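Local coordinates for protein alkaline serine protease (Pseudoalteromonas sp., PDB 1Y9Z) that probably hydrolyses peptide bonds in proteins as a cold-adapted, subtilisin-like alkaline serine protease whose catalytic domain carries an inserted beta-barrel domain, at residues V375-C389 against I419-C432. Sequence-based numbering, arbitrary orientation.
Sequences VSGVATLVWSYHPEC and INAVAAKAYLDESC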
loop_
_atom_site.group_PDB
_atom_site.type_symbol
_atom_site.label_atom_id
_atom_site.label_comp_id
_atom_site.label_asym_id
_atom_site.label_seq_id
_atom_site.Cartn_x
_atom_site.Cartn_y
_atom_site.Cartn_z
ATOM N N VAL A 375 7.455 4.509 4.331
ATOM C CA VAL A 375 8.354 4.917 5.404
ATOM C C VAL A 375 9.828 4.801 5.025
ATOM O O VAL A 375 10.602 5.731 5.252
ATOM C CB VAL A 375 8.074 4.097 6.695
ATOM C CG1 VAL A 375 9.111 4.414 7.764
ATOM C CG2 VAL A 375 6.680 4.420 7.215
ATOM N N SER A 376 10.224 3.674 4.443
ATOM C CA SER A 376 11.619 3.497 4.058
ATOM C C SER A 376 11.977 4.384 2.869
ATOM O O SER A 376 13.109 4.851 2.759
ATOM C CB SER A 376 11.913 2.023 3.743
ATOM O OG SER A 376 11.105 1.536 2.688
ATOM N N GLY A 377 11.010 4.623 1.986
ATOM C CA GLY A 377 11.259 5.486 0.844
ATOM C C GLY A 377 11.505 6.899 1.343
ATOM O O GLY A 377 12.459 7.556 0.925
ATOM N N VAL A 378 10.648 7.365 2.247
ATOM C CA VAL A 378 10.791 8.704 2.810
ATOM C C VAL A 378 12.067 8.807 3.638
ATOM O O VAL A 378 12.747 9.829 3.612
ATOM C CB VAL A 378 9.576 9.079 3.692
ATOM C CG1 VAL A 378 9.897 10.306 4.539
ATOM C CG2 VAL A 378 8.369 9.362 2.812
ATOM N N ALA A 379 12.394 7.750 4.374
ATOM C CA ALA A 379 13.600 7.753 5.195
ATOM C C ALA A 379 14.819 7.979 4.309
ATOM O O ALA A 379 15.707 8.768 4.636
ATOM C CB ALA A 379 13.733 6.428 5.945
ATOM N N THR A 380 14.852 7.283 3.180
ATOM C CA THR A 380 15.958 7.398 2.239
ATOM C C THR A 380 16.008 8.806 1.645
ATOM O O THR A 380 17.078 9.413 1.548
ATOM C CB THR A 380 15.813 6.359 1.103
ATOM O OG1 THR A 380 15.711 5.044 1.671
ATOM C CG2 THR A 380 17.016 6.402 0.178
ATOM N N LEU A 381 14.846 9.321 1.256
ATOM C CA LEU A 381 14.745 10.658 0.676
ATOM C C LEU A 381 15.247 11.726 1.644
ATOM O O LEU A 381 16.064 12.575 1.285
ATOM C CB LEU A 381 13.293 10.949 0.288
ATOM C CG LEU A 381 12.962 12.363 -0.205
ATOM C CD1 LEU A 381 13.801 12.715 -1.430
ATOM C CD2 LEU A 381 11.477 12.433 -0.534
ATOM N N VAL A 382 14.754 11.681 2.876
ATOM C CA VAL A 382 15.153 12.644 3.891
ATOM C C VAL A 382 16.640 12.519 4.200
ATOM O O VAL A 382 17.347 13.519 4.319
ATOM C CB VAL A 382 14.336 12.441 5.185
ATOM C CG1 VAL A 382 14.893 13.309 6.302
ATOM C CG2 VAL A 382 12.877 12.786 4.930
ATOM N N TRP A 383 17.119 11.285 4.317
ATOM C CA TRP A 383 18.521 11.040 4.623
ATOM C C TRP A 383 19.448 11.584 3.535
ATOM O O TRP A 383 20.573 11.990 3.824
ATOM C CB TRP A 383 18.757 9.537 4.792
ATOM C CG TRP A 383 19.954 9.170 5.622
ATOM C CD1 TRP A 383 20.919 10.009 6.110
ATOM C CD2 TRP A 383 20.306 7.855 6.064
ATOM N NE1 TRP A 383 21.848 9.295 6.832
ATOM C CE2 TRP A 383 21.495 7.970 6.818
ATOM C CE3 TRP A 383 19.729 6.588 5.896
ATOM C CZ2 TRP A 383 22.121 6.864 7.406
ATOM C CZ3 TRP A 383 20.352 5.488 6.480
ATOM C CH2 TRP A 383 21.537 5.635 7.225
ATOM N N SER A 384 18.982 11.597 2.288
ATOM C CA SER A 384 19.813 12.085 1.187
ATOM C C SER A 384 20.185 13.557 1.345
ATOM O O SER A 384 21.181 14.010 0.777
ATOM C CB SER A 384 19.122 11.864 -0.165
ATOM O OG SER A 384 18.047 12.762 -0.371
ATOM N N TYR A 385 19.389 14.303 2.107
ATOM C CA TYR A 385 19.671 15.718 2.337
ATOM C C TYR A 385 20.746 15.876 3.407
ATOM O O TYR A 385 21.408 16.914 3.488
ATOM C CB TYR A 385 18.421 16.472 2.798
ATOM C CG TYR A 385 17.422 16.826 1.716
ATOM C CD1 TYR A 385 16.460 15.909 1.290
ATOM C CD2 TYR A 385 17.407 18.102 1.148
ATOM C CE1 TYR A 385 15.502 16.256 0.336
ATOM C CE2 TYR A 385 16.457 18.458 0.192
ATOM C CZ TYR A 385 15.506 17.535 -0.208
ATOM O OH TYR A 385 14.552 17.897 -1.135
ATOM N N HIS A 386 20.911 14.846 4.233
ATOM C CA HIS A 386 21.892 14.875 5.313
ATOM C C HIS A 386 22.547 13.514 5.509
ATOM O O HIS A 386 22.370 12.874 6.546
ATOM C CB HIS A 386 21.212 15.306 6.613
ATOM C CG HIS A 386 20.658 16.696 6.568
ATOM N ND1 HIS A 386 21.461 17.816 6.588
ATOM C CD2 HIS A 386 19.385 17.146 6.477
ATOM C CE1 HIS A 386 20.706 18.897 6.512
ATOM N NE2 HIS A 386 19.442 18.518 6.444
ATOM N N PRO A 387 23.328 13.062 4.518
ATOM C CA PRO A 387 24.010 11.768 4.584
ATOM C C PRO A 387 25.050 11.656 5.693
ATOM O O PRO A 387 25.543 10.563 5.979
ATOM C CB PRO A 387 24.623 11.637 3.193
ATOM C CG PRO A 387 24.923 13.059 2.833
ATOM C CD PRO A 387 23.662 13.764 3.266
ATOM N N GLU A 388 25.382 12.780 6.320
ATOM C CA GLU A 388 26.370 12.770 7.392
ATOM C C GLU A 388 25.774 12.248 8.697
ATOM O O GLU A 388 26.503 11.808 9.585
ATOM C CB GLU A 388 26.955 14.173 7.611
ATOM C CG GLU A 388 26.007 15.190 8.243
ATOM C CD GLU A 388 25.026 15.796 7.257
ATOM O OE1 GLU A 388 24.191 16.622 7.689
ATOM O OE2 GLU A 388 25.088 15.456 6.057
ATOM N N CYS A 389 24.449 12.289 8.809
ATOM C CA CYS A 389 23.780 11.812 10.013
ATOM C C CYS A 389 23.716 10.283 10.017
ATOM O O CYS A 389 23.749 9.651 8.961
ATOM C CB CYS A 389 22.369 12.396 10.104
ATOM S SG CYS A 389 22.277 14.221 10.078
ATOM N N ILE A 419 4.228 9.397 9.154
ATOM C CA ILE A 419 5.540 9.900 8.773
ATOM C C ILE A 419 5.365 11.212 8.002
ATOM O O ILE A 419 4.424 11.366 7.223
ATOM C CB ILE A 419 6.303 8.858 7.918
ATOM C CG1 ILE A 419 7.745 9.318 7.699
ATOM C CG2 ILE A 419 5.574 8.623 6.598
ATOM C CD1 ILE A 419 8.664 8.227 7.194
ATOM N N ASN A 420 6.272 12.155 8.239
ATOM C CA ASN A 420 6.216 13.470 7.605
ATOM C C ASN A 420 7.592 13.828 7.054
ATOM O O ASN A 420 8.471 14.267 7.796
ATOM C CB ASN A 420 5.783 14.516 8.640
ATOM C CG ASN A 420 5.487 15.866 8.021
ATOM O OD1 ASN A 420 6.219 16.338 7.155
ATOM N ND2 ASN A 420 4.413 16.502 8.477
ATOM N N ALA A 421 7.768 13.650 5.748
ATOM C CA ALA A 421 9.042 13.927 5.094
ATOM C C ALA A 421 9.528 15.364 5.254
ATOM O O ALA A 421 10.687 15.598 5.591
ATOM C CB ALA A 421 8.949 13.574 3.615
ATOM N N VAL A 422 8.638 16.322 5.007
ATOM C CA VAL A 422 8.988 17.734 5.110
ATOM C C VAL A 422 9.484 18.104 6.504
ATOM O O VAL A 422 10.534 18.726 6.652
ATOM C CB VAL A 422 7.782 18.630 4.755
ATOM C CG1 VAL A 422 8.169 20.101 4.870
ATOM C CG2 VAL A 422 7.308 18.320 3.346
ATOM N N ALA A 423 8.725 17.715 7.523
ATOM C CA ALA A 423 9.092 18.014 8.903
ATOM C C ALA A 423 10.385 17.316 9.314
ATOM O O ALA A 423 11.209 17.889 10.027
ATOM C CB ALA A 423 7.958 17.616 9.839
ATOM N N ALA A 424 10.563 16.077 8.868
ATOM C CA ALA A 424 11.768 15.323 9.194
ATOM C C ALA A 424 12.996 16.014 8.607
ATOM O O ALA A 424 14.039 16.104 9.254
ATOM C CB ALA A 424 11.655 13.902 8.659
ATOM N N LYS A 425 12.866 16.499 7.377
ATOM C CA LYS A 425 13.964 17.191 6.715
ATOM C C LYS A 425 14.321 18.465 7.471
ATOM O O LYS A 425 15.492 18.734 7.734
ATOM C CB LYS A 425 13.583 17.548 5.278
ATOM C CG LYS A 425 14.584 18.472 4.592
ATOM C CD LYS A 425 14.056 18.969 3.256
ATOM C CE LYS A 425 14.988 20.004 2.644
ATOM N NZ LYS A 425 15.149 21.207 3.507
ATOM N N ALA A 426 13.302 19.248 7.812
ATOM C CA ALA A 426 13.503 20.501 8.537
ATOM C C ALA A 426 14.211 20.249 9.865
ATOM O O ALA A 426 15.026 21.057 10.313
ATOM C CB ALA A 426 12.161 21.183 8.776
ATOM N N TYR A 427 13.889 19.119 10.486
ATOM C CA TYR A 427 14.478 18.722 11.759
ATOM C C TYR A 427 15.987 18.558 11.586
ATOM O O TYR A 427 16.779 19.158 12.314
ATOM C CB TYR A 427 13.860 17.394 12.205
ATOM C CG TYR A 427 14.244 16.920 13.589
ATOM C CD1 TYR A 427 13.586 17.397 14.721
ATOM C CD2 TYR A 427 15.232 15.950 13.764
ATOM C CE1 TYR A 427 13.895 16.914 15.993
ATOM C CE2 TYR A 427 15.551 15.462 15.030
ATOM C CZ TYR A 427 14.876 15.947 16.138
ATOM O OH TYR A 427 15.171 15.451 17.388
ATOM N N LEU A 428 16.373 17.745 10.609
ATOM C CA LEU A 428 17.780 17.490 10.337
ATOM C C LEU A 428 18.492 18.717 9.773
ATOM O O LEU A 428 19.715 18.823 9.854
ATOM C CB LEU A 428 17.918 16.302 9.378
ATOM C CG LEU A 428 17.452 14.957 9.950
ATOM C CD1 LEU A 428 17.540 13.882 8.878
ATOM C CD2 LEU A 428 18.309 14.586 11.151
ATOM N N ASP A 429 17.723 19.643 9.204
ATOM C CA ASP A 429 18.290 20.871 8.655
ATOM C C ASP A 429 18.944 21.673 9.771
ATOM O O ASP A 429 19.909 22.403 9.543
ATOM C CB ASP A 429 17.202 21.715 7.986
ATOM C CG ASP A 429 16.930 21.296 6.554
ATOM O OD1 ASP A 429 15.945 21.792 5.969
ATOM O OD2 ASP A 429 17.703 20.478 6.010
ATOM N N GLU A 430 18.405 21.542 10.979
ATOM C CA GLU A 430 18.946 22.244 12.138
ATOM C C GLU A 430 20.247 21.566 12.554
ATOM O O GLU A 430 21.265 22.225 12.760
ATOM C CB GLU A 430 17.942 22.213 13.290
ATOM C CG GLU A 430 16.636 22.929 12.988
ATOM C CD GLU A 430 16.839 24.397 12.668
ATOM O OE1 GLU A 430 17.370 25.127 13.532
ATOM O OE2 GLU A 430 16.468 24.823 11.554
ATOM N N SER A 431 20.199 20.242 12.668
ATOM C CA SER A 431 21.361 19.439 13.037
ATOM C C SER A 431 20.943 17.976 12.996
ATOM O O SER A 431 19.757 17.671 12.869
ATOM C CB SER A 431 21.845 19.788 14.444
ATOM O OG SER A 431 20.998 19.224 15.429
ATOM N N CYS A 432 21.910 17.070 13.103
ATOM C CA CYS A 432 21.598 15.647 13.076
ATOM C C CYS A 432 20.777 15.225 14.291
ATOM O O CYS A 432 20.268 14.107 14.345
ATOM C CB CYS A 432 22.880 14.812 13.001
ATOM S SG CYS A 432 23.717 14.827 11.381
#
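Val-382, on helix 368-385, is a knob set in a hole formed by Ala-421, Ala-424, Lys-425 and Leu-428 of helix 421-430, an example of knobs-into-holes packing supplemented by polar and covalent links at one end. Its CG1, placed anti to the backbone N (chi1 172°), meets Leu-428 CD1 at 3.7 Å, while CG2 rests on the backbone of Ala-421. Nearer the helix starts, Val-378 CG1 packs against Ala-421 CB at 3.5 Å and meets the end of Ile-419 tip to tip. The small Ala-421 and Ala-424 are consistent with the segment axes approaching to 9.4 Å.

Toward the C-terminal ends polar and aromatic contacts join the apolar ones. Lys-425 lays its aliphatic chain over one face of the Tyr-385 ring, CD standing 3.9 Å from the ring centroid in a CH-pi contact; Tyr-385 OH is hydrogen-bonded to Ser-17 N. A bend at the last torsion of Lys-425 (chi4 -61°) brings NZ to Asp-429 OD1 in a salt bridge. The other oxygen, OD2, accepts a hydrogen bond from His-386 NE2 (2.7 Å) through its anti lone pair, lying in the imidazole plane although the carboxylate is turned 70° from the ring. ND1 donates to Glu-388 OE1 (3.2 Å); with both nitrogens donating and Leu-428 CB against CD2, the ring's rotation is probably fixed. Replacing His-386 by an alanine is likely to leave Asp-429 OD2 and Glu-388 OE1 without this donor and a gap beside Leu-428 CB.

The disulfide Cys-389 SG to Cys-432 SG ties the turn after helix 368-385 to the loop that follows helix 421-430. Such side-by-side helix packing belongs to the subtilisin-like alpha/beta domain, where helix 368-385, beginning at the inhibitor-binding Thr-368 and Ser-369, runs between strands 125-128 and 152-156 and helix 421-430.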